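Local coordinates for protein response regulator (Helicobacter pylori, PDB 2PLN) that probably regulates transcription as an orphan response regulator that binds promoter DNA, the present chain being its N-terminal receiver domain, at residues A[22-27]-A[46-51]; A[63-68]-A[86-91]; A[72-77]-A[105-110]; A[94-99]-A[112-117]. All coordinates share one frame; numbering follows the deposited sequence.

Contact 1: residues A[22-27]-A[46-51]; sequences LLIEKN and DVTESL
Ile-24 and Thr-48 lie side by side and point the same way, with Ile-24 CG1 resting 3.8 Å from Thr-48 CG2. The threonine owes this to its rotamer. OG1 is anti to the backbone N (chi1 -180°), which leaves the methyl turned to the isoleucine, while OG1 accepts from Ser-50 N two residues on, an ST turn, and hydrogen-bonds Asp-53. The other branch of Ile-24, CG2, reaches the start of the next helix, 3.9 Å from Leu-51 CA. Leu-23 projects from the reverse side of the sheet, where its CD1 meets Val-47 CG2 obliquely at 3.9 Å and helix 28-40 packs over it through Ile-34 and Leu-38. Strand 44-48 is the outermost strand of the sheet in this chain and 20-24 its neighbour; helix 28-40 links them in a right-handed beta-alpha-beta crossover, the strands running parallel at 19°. Between them Leu-23 N donates to Asp-46 O (2.8 Å), Leu-23 O accepts from Thr-48 N (2.9 Å), and Glu-25 N closes the series on Thr-48 O (2.9 Å). A water donates to Glu-25 O and, weakly, to Glu-49 OE1, while the carboxylate of Glu-25 forms a salt bridge with Lys-115.

Contact 2: residues A[63-68]-A[86-91]; sequences YDLVMV and SIVVLV
Leu-90 meets Leu-65 at about a right angle, its CD1 4.0 Å from Leu-65 CD2. The other methyl of Leu-65 crosses Val-88 obliquely, with CD1 to Val-88 CG1 at 3.6 Å, and the CB of Leu-90 packs against CG of the selenomethionine Met-67. On the other face Val-66 and Val-89 lie side by side, pointing the same way; Val-66 CG1, set between the backbone N and the carbonyl carbon (chi1 53°), approaches Val-89 CG2 to 3.8 Å. Ile-87 lies at the N-terminal end of the pairing: its CG1 touches Tyr-63 O at 3.5 Å, while CG2 packs on the carbonyl of Asp-64.

Behind these side chains, parallel pairing sets the spacing. Val-66 N donates to Val-88 O, Leu-90 N to Val-66 O, and Val-68 N to Leu-90 O, each 2.9 Å. The bond before the strands is straight at the hydrogen but differs at the acceptor: Val-88 N lies 3.1 Å from Asp-64 O, tilted 30° from the carbonyl plane. That oxygen also accepts a hydrogen bond from a water, which donates in turn to Ser-86 O and bridges the two backbones just before the strands pair. The side chain of Asp-64 accepts the amide of Arg-20.

Further out, Ile-127 of helix 120-130 covers Leu-65 and Leu-90, whereas Phe-76 and Ile-80 of helix 73-83 cover Val-68 and Val-89. Strand 65-68, helix 73-83 and strand 88-93 form a beta-alpha-beta unit at the middle of the sheet, and helices on both faces make the alpha/beta sandwich of the CheY-like receiver fold.

Contact 3: residues A[72-77]-A[105-110]; sequences NALSFV and FEQGAD
A bend at chi2 (-83°) turns CD of Gln-107 off the line of its chain, and its amide nitrogen meets the helix carbonyl of Leu-74. On the facing helix, Val-77 has CG1 anti to the backbone N (chi1 167°), and this methyl carries the apolar half of the contact. It reaches Gln-107 O and Ala-109 N, both at 3.8 Å, and lies 4.2 Å from Ala-109 CB. Leu-74 CD1 adds a looser touch on Gln-107 CG.

The course of 105-110 is set by Gly-108, whose positive phi ends helix 98-106 in a Schellman motif and turns the backbone so that Ala-109 follows beside Val-77. Helix 73-83 thus meets the C-terminal turn of helix 98-106 on one side of the receiver sheet, and Val-77 continues inward onto Val-89 and Val-91 while Leu-74 packs on His-103 and Ala-104. Past the turn, Asp-110 O accepts a hydrogen bond from Arg-130 of the second subunit.

The polar link between the segments is Gln-107 NE2 to Leu-74 O at 3.0 Å. Its donor stands 65° out of the carbonyl plane and the N-H...O angle is well short of straight, which suggests a modest bond at the partly exposed margin of a contact whose valine and alanine are buried.

Contact 4: residues A[94-99]-A[112-117]; sequences DNPTSE and YIAKPY
Tyr-112 extends its ring from the strand toward the loop at Pro-96, with CG anti to the backbone N (chi1 -177°). The phenol oxygen ends against the backbone: OH lies 3.0 Å from Pro-96 CA and accepts a long, bent hydrogen bond from Thr-97 N at 3.3 Å. Glu-100 is a second polar partner of that hydroxyl. Pro-96 approaches the ring obliquely, its CB 4.0 Å from Tyr-112 CE1, while CG of the same pyrrolidine packs on Ala-114 CB at 3.9 Å. One proline thus spans two residues that are next but one along the strand.

Farther on, Lys-115 sets its CB 3.9 Å from Asp-94 CA, so it is the root of the side chain that touches; its ammonium group turns to Glu-25. Thr-97 caps the following helix through Glu-100 N, and Arg-118 of the second subunit packs on Pro-96 and Ala-114.

A lysine followed by a cis-proline at the end of the last strand is a hallmark of receiver domains, and an aromatic residue three positions earlier is common. It stands on the face formed by helix 98-106, strand 111-114 and helix 120-130, where OmpR-type receivers commonly dimerise; the second subunit's contacts here are consistent with that.

How the contacts relate
Contact 2 is the buried core, its centre about 5 Å from that of the chain, and relies on aliphatic packing over regular parallel pairing. Contact 1 repeats that scheme nearer the sheet edge, and the two share a seam where Ile-24 N meets Met-67 O at 2.8 Å. In contact 3, helix 73-83 meets the C-terminal turn of helix 98-106 rather than a strand, yet it leans on contact 2 through Val-77 and Asp-110. Contact 4, a surface contact of loop and strand end, shares helix 98-106 with contact 3, and both touch the second subunit. The Glu-25 and Lys-115 pair ties contact 4 back to contact 1.

Contact 1: residues A[22-27]-A[46-51]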
loop_
_atom_site.group_PDB
_atom_site.type_symbol
_atom_site.label_atom_id
_atom_site.label_comp_id
_atom_site.label_asym_id
_atom_site.label_seq_id
_atom_site.Cartn_x
_atom_site.Cartn_y
_atom_site.Cartn_z
ATOM N N LEU A 22 14.748 -7.100 -4.532
ATOM C CA LEU A 22 15.351 -6.533 -5.724
ATOM C C LEU A 22 14.892 -5.080 -5.923
ATOM O O LEU A 22 13.698 -4.792 -5.891
ATOM C CB LEU A 22 14.969 -7.351 -6.954
ATOM C CG LEU A 22 15.511 -6.851 -8.295
ATOM C CD1 LEU A 22 17.086 -6.839 -8.354
ATOM C CD2 LEU A 22 14.915 -7.652 -9.474
ATOM N N LEU A 23 15.841 -4.176 -6.139
ATOM C CA LEU A 23 15.495 -2.762 -6.327
ATOM C C LEU A 23 15.926 -2.396 -7.714
ATOM O O LEU A 23 17.122 -2.438 -8.011
ATOM C CB LEU A 23 16.222 -1.852 -5.308
ATOM C CG LEU A 23 15.963 -2.084 -3.814
ATOM C CD1 LEU A 23 16.975 -1.355 -2.864
ATOM C CD2 LEU A 23 14.499 -1.762 -3.426
ATOM N N ILE A 24 14.961 -2.080 -8.576
ATOM C CA ILE A 24 15.292 -1.564 -9.913
ATOM C C ILE A 24 15.198 -0.051 -9.857
ATOM O O ILE A 24 14.126 0.503 -9.769
ATOM C CB ILE A 24 14.415 -2.188 -11.010
ATOM C CG1 ILE A 24 14.592 -3.732 -10.996
ATOM C CG2 ILE A 24 14.754 -1.543 -12.414
ATOM C CD1 ILE A 24 13.507 -4.528 -11.716
ATOM N N GLU A 25 16.352 0.603 -9.895
ATOM C CA GLU A 25 16.455 2.018 -9.571
ATOM C C GLU A 25 17.702 2.602 -10.260
ATOM O O GLU A 25 18.844 2.159 -10.017
ATOM C CB GLU A 25 16.527 2.191 -8.053
ATOM C CG GLU A 25 16.733 3.634 -7.580
ATOM C CD GLU A 25 15.732 4.625 -8.198
ATOM O OE1 GLU A 25 16.169 5.451 -9.040
ATOM O OE2 GLU A 25 14.509 4.580 -7.862
ATOM N N LYS A 26 17.441 3.559 -11.138
ATOM C CA LYS A 26 18.440 4.222 -11.998
ATOM C C LYS A 26 19.392 5.087 -11.178
ATOM O O LYS A 26 20.567 5.261 -11.543
ATOM C CB LYS A 26 17.666 5.102 -12.994
ATOM C CG LYS A 26 18.456 5.841 -14.053
ATOM C CD LYS A 26 17.535 6.810 -14.775
ATOM C CE LYS A 26 18.316 7.769 -15.676
ATOM N NZ LYS A 26 19.309 8.583 -14.898
ATOM N N ASN A 27 18.891 5.627 -10.071
ATOM C CA ASN A 27 19.652 6.532 -9.229
ATOM C C ASN A 27 20.464 5.749 -8.199
ATOM O O ASN A 27 19.930 5.264 -7.200
ATOM C CB ASN A 27 18.691 7.543 -8.607
ATOM C CG ASN A 27 19.362 8.539 -7.684
ATOM O OD1 ASN A 27 18.755 9.545 -7.312
ATOM N ND2 ASN A 27 20.574 8.279 -7.305
ATOM N N ASP A 46 19.454 -6.341 -3.541
ATOM C CA ASP A 46 20.277 -6.087 -4.729
ATOM C C ASP A 46 19.730 -4.897 -5.457
ATOM O O ASP A 46 18.531 -4.861 -5.745
ATOM C CB ASP A 46 20.234 -7.270 -5.697
ATOM C CG ASP A 46 20.818 -8.530 -5.105
ATOM O OD1 ASP A 46 21.780 -8.412 -4.341
ATOM O OD2 ASP A 46 20.358 -9.675 -5.328
ATOM N N VAL A 47 20.611 -3.956 -5.801
ATOM C CA VAL A 47 20.228 -2.803 -6.613
ATOM C C VAL A 47 20.706 -3.018 -8.041
ATOM O O VAL A 47 21.846 -3.419 -8.270
ATOM C CB VAL A 47 20.807 -1.461 -6.085
ATOM C CG1 VAL A 47 20.311 -0.296 -6.919
ATOM C CG2 VAL A 47 20.405 -1.235 -4.628
ATOM N N THR A 48 19.816 -2.776 -8.994
ATOM C CA THR A 48 20.211 -2.708 -10.396
ATOM C C THR A 48 19.605 -1.485 -11.063
ATOM O O THR A 48 18.505 -1.073 -10.736
ATOM C CB THR A 48 19.899 -4.034 -11.156
ATOM O OG1 THR A 48 20.313 -3.891 -12.522
ATOM C CG2 THR A 48 18.380 -4.312 -11.253
ATOM N N GLU A 49 20.344 -0.890 -11.985
ATOM C CA GLU A 49 19.861 0.251 -12.752
ATOM C C GLU A 49 19.121 -0.175 -14.020
ATOM O O GLU A 49 18.571 0.666 -14.769
ATOM C CB GLU A 49 21.081 1.105 -13.137
ATOM C CG GLU A 49 22.271 0.279 -13.651
ATOM C CD GLU A 49 22.932 -0.608 -12.574
ATOM O OE1 GLU A 49 23.348 -0.088 -11.519
ATOM O OE2 GLU A 49 23.050 -1.830 -12.762
ATOM N N SER A 50 19.121 -1.476 -14.292
ATOM C CA SER A 50 18.563 -1.987 -15.533
ATOM C C SER A 50 17.355 -2.883 -15.296
ATOM O O SER A 50 17.419 -3.871 -14.557
ATOM C CB SER A 50 19.659 -2.717 -16.329
ATOM O OG SER A 50 19.106 -3.664 -17.238
ATOM N N LEU A 51 16.240 -2.536 -15.922
ATOM C CA LEU A 51 15.054 -3.384 -15.813
ATOM C C LEU A 51 15.260 -4.765 -16.467
ATOM O O LEU A 51 14.796 -5.763 -15.923
ATOM C CB LEU A 51 13.813 -2.678 -16.364
ATOM C CG LEU A 51 12.497 -3.424 -16.175
ATOM C CD1 LEU A 51 11.329 -2.444 -15.933
ATOM C CD2 LEU A 51 12.256 -4.324 -17.372
HETATM O O HOH W 1 21.727 2.096 -9.504
#

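Contact 2: residues A[63-68]-A[86-91]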
loop_
_atom_site.group_PDB
_atom_site.type_symbol
_atom_site.label_atom_id
_atom_site.label_comp_id
_atom_site.label_asym_id
_atom_site.label_seq_id
_atom_site.Cartn_x
_atom_site.Cartn_y
_atom_site.Cartn_z
ATOM N N TYR A 63 13.903 -13.881 -5.121
ATOM C CA TYR A 63 13.502 -12.674 -4.389
ATOM C C TYR A 63 12.099 -12.810 -3.805
ATOM O O TYR A 63 11.225 -13.465 -4.400
ATOM C CB TYR A 63 13.509 -11.470 -5.322
ATOM C CG TYR A 63 14.870 -11.129 -5.832
ATOM C CD1 TYR A 63 15.767 -10.418 -5.039
ATOM C CD2 TYR A 63 15.278 -11.527 -7.112
ATOM C CE1 TYR A 63 17.043 -10.078 -5.517
ATOM C CE2 TYR A 63 16.548 -11.206 -7.580
ATOM C CZ TYR A 63 17.413 -10.505 -6.777
ATOM O OH TYR A 63 18.628 -10.195 -7.274
ATOM N N ASP A 64 11.869 -12.134 -2.682
ATOM C CA ASP A 64 10.553 -12.114 -2.032
ATOM C C ASP A 64 9.760 -10.896 -2.487
ATOM O O ASP A 64 8.535 -10.902 -2.445
ATOM C CB ASP A 64 10.760 -12.089 -0.518
ATOM C CG ASP A 64 11.548 -13.306 -0.037
ATOM O OD1 ASP A 64 10.941 -14.397 0.065
ATOM O OD2 ASP A 64 12.762 -13.278 0.234
ATOM N N LEU A 65 10.478 -9.847 -2.908
ATOM C CA LEU A 65 9.856 -8.552 -3.278
ATOM C C LEU A 65 10.730 -7.814 -4.284
ATOM O O LEU A 65 11.970 -7.897 -4.221
ATOM C CB LEU A 65 9.694 -7.694 -2.018
ATOM C CG LEU A 65 8.909 -6.374 -2.189
ATOM C CD1 LEU A 65 8.112 -5.994 -0.947
ATOM C CD2 LEU A 65 9.860 -5.215 -2.597
ATOM N N VAL A 66 10.100 -7.128 -5.236
ATOM C CA VAL A 66 10.825 -6.257 -6.186
ATOM C C VAL A 66 10.150 -4.912 -6.134
ATOM O O VAL A 66 8.910 -4.826 -6.112
ATOM C CB VAL A 66 10.838 -6.782 -7.678
ATOM C CG1 VAL A 66 9.419 -7.086 -8.227
ATOM C CG2 VAL A 66 11.605 -5.805 -8.611
HETATM N N MSE A 67 10.969 -3.862 -6.089
HETATM C CA MSE A 67 10.470 -2.518 -6.291
HETATM C C MSE A 67 11.075 -1.947 -7.558
HETATM O O MSE A 67 12.297 -1.967 -7.741
HETATM C CB MSE A 67 10.783 -1.602 -5.107
HETATM C CG MSE A 67 10.037 -0.277 -5.250
HETATM SE SE MSE A 67 9.964 0.776 -3.641
HETATM C CE MSE A 67 11.850 0.872 -3.258
ATOM N N VAL A 68 10.226 -1.457 -8.447
ATOM C CA VAL A 68 10.691 -1.027 -9.767
ATOM C C VAL A 68 10.274 0.412 -10.023
ATOM O O VAL A 68 9.113 0.775 -9.820
ATOM C CB VAL A 68 10.201 -1.984 -10.897
ATOM C CG1 VAL A 68 8.664 -2.217 -10.870
ATOM C CG2 VAL A 68 10.633 -1.496 -12.280
ATOM N N SER A 86 4.087 -15.309 -6.584
ATOM C CA SER A 86 4.193 -15.012 -5.161
ATOM C C SER A 86 5.141 -13.854 -4.821
ATOM O O SER A 86 5.230 -13.444 -3.662
ATOM C CB SER A 86 4.640 -16.266 -4.403
ATOM O OG SER A 86 5.907 -16.657 -4.883
ATOM N N ILE A 87 5.858 -13.324 -5.801
ATOM C CA ILE A 87 6.731 -12.205 -5.514
ATOM C C ILE A 87 5.885 -10.930 -5.387
ATOM O O ILE A 87 4.998 -10.688 -6.194
ATOM C CB ILE A 87 7.859 -12.053 -6.569
ATOM C CG1 ILE A 87 8.632 -13.386 -6.735
ATOM C CG2 ILE A 87 8.771 -10.908 -6.160
ATOM C CD1 ILE A 87 9.857 -13.330 -7.647
ATOM N N VAL A 88 6.150 -10.159 -4.341
ATOM C CA VAL A 88 5.460 -8.901 -4.114
ATOM C C VAL A 88 6.092 -7.893 -5.070
ATOM O O VAL A 88 7.325 -7.821 -5.182
ATOM C CB VAL A 88 5.632 -8.452 -2.647
ATOM C CG1 VAL A 88 4.986 -7.112 -2.401
ATOM C CG2 VAL A 88 5.046 -9.512 -1.683
ATOM N N VAL A 89 5.249 -7.107 -5.738
ATOM C CA VAL A 89 5.711 -6.121 -6.689
ATOM C C VAL A 89 5.244 -4.717 -6.292
ATOM O O VAL A 89 4.032 -4.465 -6.143
ATOM C CB VAL A 89 5.201 -6.456 -8.113
ATOM C CG1 VAL A 89 5.605 -5.369 -9.078
ATOM C CG2 VAL A 89 5.682 -7.870 -8.555
ATOM N N LEU A 90 6.203 -3.816 -6.125
ATOM C CA LEU A 90 5.926 -2.401 -5.770
ATOM C C LEU A 90 6.402 -1.547 -6.916
ATOM O O LEU A 90 7.531 -1.714 -7.397
ATOM C CB LEU A 90 6.664 -1.971 -4.490
ATOM C CG LEU A 90 6.666 -2.924 -3.277
ATOM C CD1 LEU A 90 7.271 -2.241 -2.041
ATOM C CD2 LEU A 90 5.216 -3.448 -2.958
ATOM N N VAL A 91 5.532 -0.666 -7.383
ATOM C CA VAL A 91 5.872 0.248 -8.478
ATOM C C VAL A 91 6.087 1.586 -7.812
ATOM O O VAL A 91 5.251 2.041 -7.039
ATOM C CB VAL A 91 4.695 0.362 -9.498
ATOM C CG1 VAL A 91 4.921 1.492 -10.481
ATOM C CG2 VAL A 91 4.511 -0.961 -10.253
HETATM O O HOH W 2 6.954 -12.809 -1.665
#

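Contact 3: residues A[72-77]-A[105-110]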
loop_
_atom_site.group_PDB
_atom_site.type_symbol
_atom_site.label_atom_id
_atom_site.label_comp_id
_atom_site.label_asym_id
_atom_site.label_seq_id
_atom_site.Cartn_x
_atom_site.Cartn_y
_atom_site.Cartn_z
ATOM N N ASN A 72 9.027 1.668 -18.359
ATOM C CA ASN A 72 8.276 0.501 -18.840
ATOM C C ASN A 72 7.883 -0.420 -17.698
ATOM O O ASN A 72 7.841 -1.664 -17.861
ATOM C CB ASN A 72 9.113 -0.303 -19.853
ATOM C CG ASN A 72 9.598 0.527 -21.019
ATOM O OD1 ASN A 72 8.834 1.267 -21.637
ATOM N ND2 ASN A 72 10.876 0.376 -21.354
ATOM N N ALA A 73 7.595 0.168 -16.536
ATOM C CA ALA A 73 7.376 -0.657 -15.351
ATOM C C ALA A 73 6.122 -1.511 -15.501
ATOM O O ALA A 73 6.104 -2.650 -15.089
ATOM C CB ALA A 73 7.349 0.184 -14.066
ATOM N N LEU A 74 5.084 -0.969 -16.128
ATOM C CA LEU A 74 3.779 -1.639 -16.118
ATOM C C LEU A 74 3.749 -2.978 -16.864
ATOM O O LEU A 74 3.159 -3.943 -16.378
ATOM C CB LEU A 74 2.715 -0.698 -16.675
ATOM C CG LEU A 74 2.273 0.522 -15.842
ATOM C CD1 LEU A 74 1.286 0.113 -14.801
ATOM C CD2 LEU A 74 3.410 1.337 -15.192
ATOM N N SER A 75 4.369 -3.048 -18.043
ATOM C CA SER A 75 4.422 -4.343 -18.753
ATOM C C SER A 75 5.221 -5.346 -17.939
ATOM O O SER A 75 4.881 -6.514 -17.856
ATOM C CB SER A 75 4.989 -4.206 -20.168
ATOM O OG SER A 75 6.297 -3.671 -20.121
ATOM N N PHE A 76 6.298 -4.863 -17.322
ATOM C CA PHE A 76 7.124 -5.690 -16.440
ATOM C C PHE A 76 6.297 -6.261 -15.283
ATOM O O PHE A 76 6.459 -7.430 -14.904
ATOM C CB PHE A 76 8.277 -4.824 -15.956
ATOM C CG PHE A 76 9.061 -5.391 -14.812
ATOM C CD1 PHE A 76 8.790 -4.996 -13.495
ATOM C CD2 PHE A 76 10.112 -6.278 -15.049
ATOM C CE1 PHE A 76 9.533 -5.474 -12.445
ATOM C CE2 PHE A 76 10.864 -6.761 -14.000
ATOM C CZ PHE A 76 10.573 -6.363 -12.686
ATOM N N VAL A 77 5.404 -5.430 -14.723
ATOM C CA VAL A 77 4.581 -5.864 -13.585
ATOM C C VAL A 77 3.784 -7.105 -14.011
ATOM O O VAL A 77 3.787 -8.122 -13.330
ATOM C CB VAL A 77 3.670 -4.735 -13.063
ATOM C CG1 VAL A 77 2.619 -5.258 -12.116
ATOM C CG2 VAL A 77 4.521 -3.649 -12.358
ATOM N N PHE A 105 -2.211 -0.998 -10.271
ATOM C CA PHE A 105 -3.007 -1.883 -9.428
ATOM C C PHE A 105 -3.799 -2.901 -10.241
ATOM O O PHE A 105 -3.858 -4.092 -9.884
ATOM C CB PHE A 105 -3.913 -1.067 -8.534
ATOM C CG PHE A 105 -3.216 -0.507 -7.332
ATOM C CD1 PHE A 105 -2.591 -1.380 -6.385
ATOM C CD2 PHE A 105 -3.218 0.852 -7.090
ATOM C CE1 PHE A 105 -1.944 -0.864 -5.240
ATOM C CE2 PHE A 105 -2.572 1.390 -5.937
ATOM C CZ PHE A 105 -1.950 0.523 -5.011
ATOM N N GLU A 106 -4.389 -2.442 -11.335
ATOM C CA GLU A 106 -5.131 -3.353 -12.198
ATOM C C GLU A 106 -4.224 -4.443 -12.795
ATOM O O GLU A 106 -4.634 -5.605 -12.884
ATOM C CB GLU A 106 -5.940 -2.580 -13.248
ATOM C CG GLU A 106 -7.100 -1.794 -12.610
ATOM C CD GLU A 106 -7.939 -1.033 -13.627
ATOM O OE1 GLU A 106 -7.528 -0.968 -14.811
ATOM O OE2 GLU A 106 -9.004 -0.499 -13.229
ATOM N N GLN A 107 -2.982 -4.087 -13.130
ATOM C CA GLN A 107 -1.967 -5.031 -13.607
ATOM C C GLN A 107 -1.450 -5.990 -12.526
ATOM O O GLN A 107 -0.721 -6.934 -12.836
ATOM C CB GLN A 107 -0.757 -4.270 -14.136
ATOM C CG GLN A 107 -0.999 -3.421 -15.348
ATOM C CD GLN A 107 -0.925 -4.226 -16.590
ATOM O OE1 GLN A 107 -1.915 -4.851 -16.994
ATOM N NE2 GLN A 107 0.248 -4.238 -17.213
ATOM N N GLY A 108 -1.799 -5.734 -11.267
ATOM C CA GLY A 108 -1.526 -6.669 -10.184
ATOM C C GLY A 108 -0.425 -6.195 -9.233
ATOM O O GLY A 108 0.051 -6.962 -8.405
ATOM N N ALA A 109 0.007 -4.943 -9.372
ATOM C CA ALA A 109 1.009 -4.401 -8.416
ATOM C C ALA A 109 0.448 -4.402 -6.996
ATOM O O ALA A 109 -0.724 -4.192 -6.792
ATOM C CB ALA A 109 1.441 -2.983 -8.819
ATOM N N ASP A 110 1.310 -4.640 -6.016
ATOM C CA ASP A 110 0.906 -4.660 -4.626
ATOM C C ASP A 110 0.935 -3.261 -4.031
ATOM O O ASP A 110 0.296 -3.006 -2.998
ATOM C CB ASP A 110 1.821 -5.611 -3.856
ATOM C CG ASP A 110 1.651 -7.031 -4.304
ATOM O OD1 ASP A 110 0.575 -7.595 -4.003
ATOM O OD2 ASP A 110 2.495 -7.634 -4.988
#

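Contact 4: residues A[94-99]-A[112-117]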
loop_
_atom_site.group_PDB
_atom_site.type_symbol
_atom_site.label_atom_id
_atom_site.label_comp_id
_atom_site.label_asym_id
_atom_site.label_seq_id
_atom_site.Cartn_x
_atom_site.Cartn_y
_atom_site.Cartn_z
ATOM N N ASP A 94 8.468 8.691 -10.312
ATOM C CA ASP A 94 8.802 10.122 -10.160
ATOM C C ASP A 94 7.816 11.016 -10.936
ATOM O O ASP A 94 7.853 12.263 -10.836
ATOM C CB ASP A 94 10.213 10.376 -10.697
ATOM C CG ASP A 94 10.343 9.955 -12.135
ATOM O OD1 ASP A 94 9.570 10.482 -12.972
ATOM O OD2 ASP A 94 11.144 9.075 -12.524
ATOM N N ASN A 95 6.965 10.395 -11.750
ATOM C CA ASN A 95 5.842 11.131 -12.333
ATOM C C ASN A 95 4.542 10.383 -12.106
ATOM O O ASN A 95 4.000 9.800 -13.051
ATOM C CB ASN A 95 6.037 11.408 -13.831
ATOM C CG ASN A 95 4.965 12.369 -14.402
ATOM O OD1 ASN A 95 4.489 13.296 -13.720
ATOM N ND2 ASN A 95 4.595 12.144 -15.655
ATOM N N PRO A 96 4.049 10.415 -10.860
ATOM C CA PRO A 96 2.855 9.676 -10.495
ATOM C C PRO A 96 1.616 10.310 -11.128
ATOM O O PRO A 96 1.471 11.534 -11.126
ATOM C CB PRO A 96 2.805 9.813 -8.961
ATOM C CG PRO A 96 3.528 11.058 -8.665
ATOM C CD PRO A 96 4.592 11.169 -9.716
ATOM N N THR A 97 0.745 9.498 -11.705
ATOM C CA THR A 97 -0.538 10.022 -12.137
ATOM C C THR A 97 -1.621 9.084 -11.640
ATOM O O THR A 97 -1.363 7.904 -11.407
ATOM C CB THR A 97 -0.630 10.100 -13.665
ATOM O OG1 THR A 97 -0.438 8.791 -14.220
ATOM C CG2 THR A 97 0.530 10.950 -14.267
ATOM N N SER A 98 -2.839 9.607 -11.539
ATOM C CA SER A 98 -3.999 8.786 -11.259
ATOM C C SER A 98 -4.113 7.637 -12.257
ATOM O O SER A 98 -4.306 6.473 -11.869
ATOM C CB SER A 98 -5.267 9.640 -11.301
ATOM O OG SER A 98 -6.394 8.790 -11.177
ATOM N N GLU A 99 -3.966 7.953 -13.541
ATOM C CA GLU A 99 -4.076 6.942 -14.584
ATOM C C GLU A 99 -3.089 5.784 -14.419
ATOM O O GLU A 99 -3.471 4.616 -14.530
ATOM C CB GLU A 99 -3.867 7.594 -15.948
ATOM C CG GLU A 99 -4.155 6.684 -17.128
ATOM C CD GLU A 99 -3.152 6.887 -18.244
ATOM O OE1 GLU A 99 -3.575 7.366 -19.319
ATOM O OE2 GLU A 99 -1.940 6.594 -18.040
ATOM N N TYR A 112 1.767 1.208 -5.162
ATOM C CA TYR A 112 2.182 2.276 -6.060
ATOM C C TYR A 112 2.644 3.439 -5.182
ATOM O O TYR A 112 1.884 3.940 -4.332
ATOM C CB TYR A 112 1.008 2.684 -6.951
ATOM C CG TYR A 112 1.345 3.742 -7.983
ATOM C CD1 TYR A 112 1.006 5.070 -7.769
ATOM C CD2 TYR A 112 2.000 3.414 -9.193
ATOM C CE1 TYR A 112 1.303 6.066 -8.742
ATOM C CE2 TYR A 112 2.289 4.410 -10.160
ATOM C CZ TYR A 112 1.948 5.720 -9.919
ATOM O OH TYR A 112 2.260 6.718 -10.876
ATOM N N ILE A 113 3.893 3.864 -5.368
ATOM C CA ILE A 113 4.511 4.753 -4.393
ATOM C C ILE A 113 5.062 5.940 -5.177
ATOM O O ILE A 113 5.808 5.758 -6.125
ATOM C CB ILE A 113 5.647 4.008 -3.632
ATOM C CG1 ILE A 113 5.100 2.771 -2.897
ATOM C CG2 ILE A 113 6.434 4.957 -2.669
ATOM C CD1 ILE A 113 6.166 1.781 -2.567
ATOM N N ALA A 114 4.658 7.155 -4.820
ATOM C CA ALA A 114 5.216 8.336 -5.479
ATOM C C ALA A 114 6.636 8.587 -4.992
ATOM O O ALA A 114 6.938 8.412 -3.805
ATOM C CB ALA A 114 4.362 9.564 -5.201
ATOM N N LYS A 115 7.499 8.963 -5.930
ATOM C CA LYS A 115 8.815 9.500 -5.614
ATOM C C LYS A 115 8.739 11.020 -5.748
ATOM O O LYS A 115 8.009 11.529 -6.619
ATOM C CB LYS A 115 9.850 8.978 -6.597
ATOM C CG LYS A 115 10.111 7.503 -6.438
ATOM C CD LYS A 115 11.030 7.005 -7.533
ATOM C CE LYS A 115 12.465 7.194 -7.157
ATOM N NZ LYS A 115 13.306 6.848 -8.347
ATOM N N PRO A 116 9.493 11.754 -4.933
ATOM C CA PRO A 116 10.385 11.221 -3.866
ATOM C C PRO A 116 9.708 10.599 -2.646
ATOM O O PRO A 116 8.582 10.973 -2.310
ATOM C CB PRO A 116 11.223 12.450 -3.457
ATOM C CG PRO A 116 10.488 13.631 -3.952
ATOM C CD PRO A 116 9.579 13.221 -5.071
ATOM N N TYR A 117 10.391 9.654 -1.987
ATOM C CA TYR A 117 9.854 8.956 -0.805
ATOM C C TYR A 117 9.728 9.863 0.431
ATOM O O TYR A 117 10.468 10.842 0.565
ATOM C CB TYR A 117 10.690 7.704 -0.465
ATOM C CG TYR A 117 10.870 6.759 -1.627
ATOM C CD1 TYR A 117 12.106 6.621 -2.272
ATOM C CD2 TYR A 117 9.795 6.028 -2.112
ATOM C CE1 TYR A 117 12.258 5.774 -3.350
ATOM C CE2 TYR A 117 9.950 5.167 -3.186
ATOM C CZ TYR A 117 11.170 5.041 -3.803
ATOM O OH TYR A 117 11.276 4.182 -4.873
#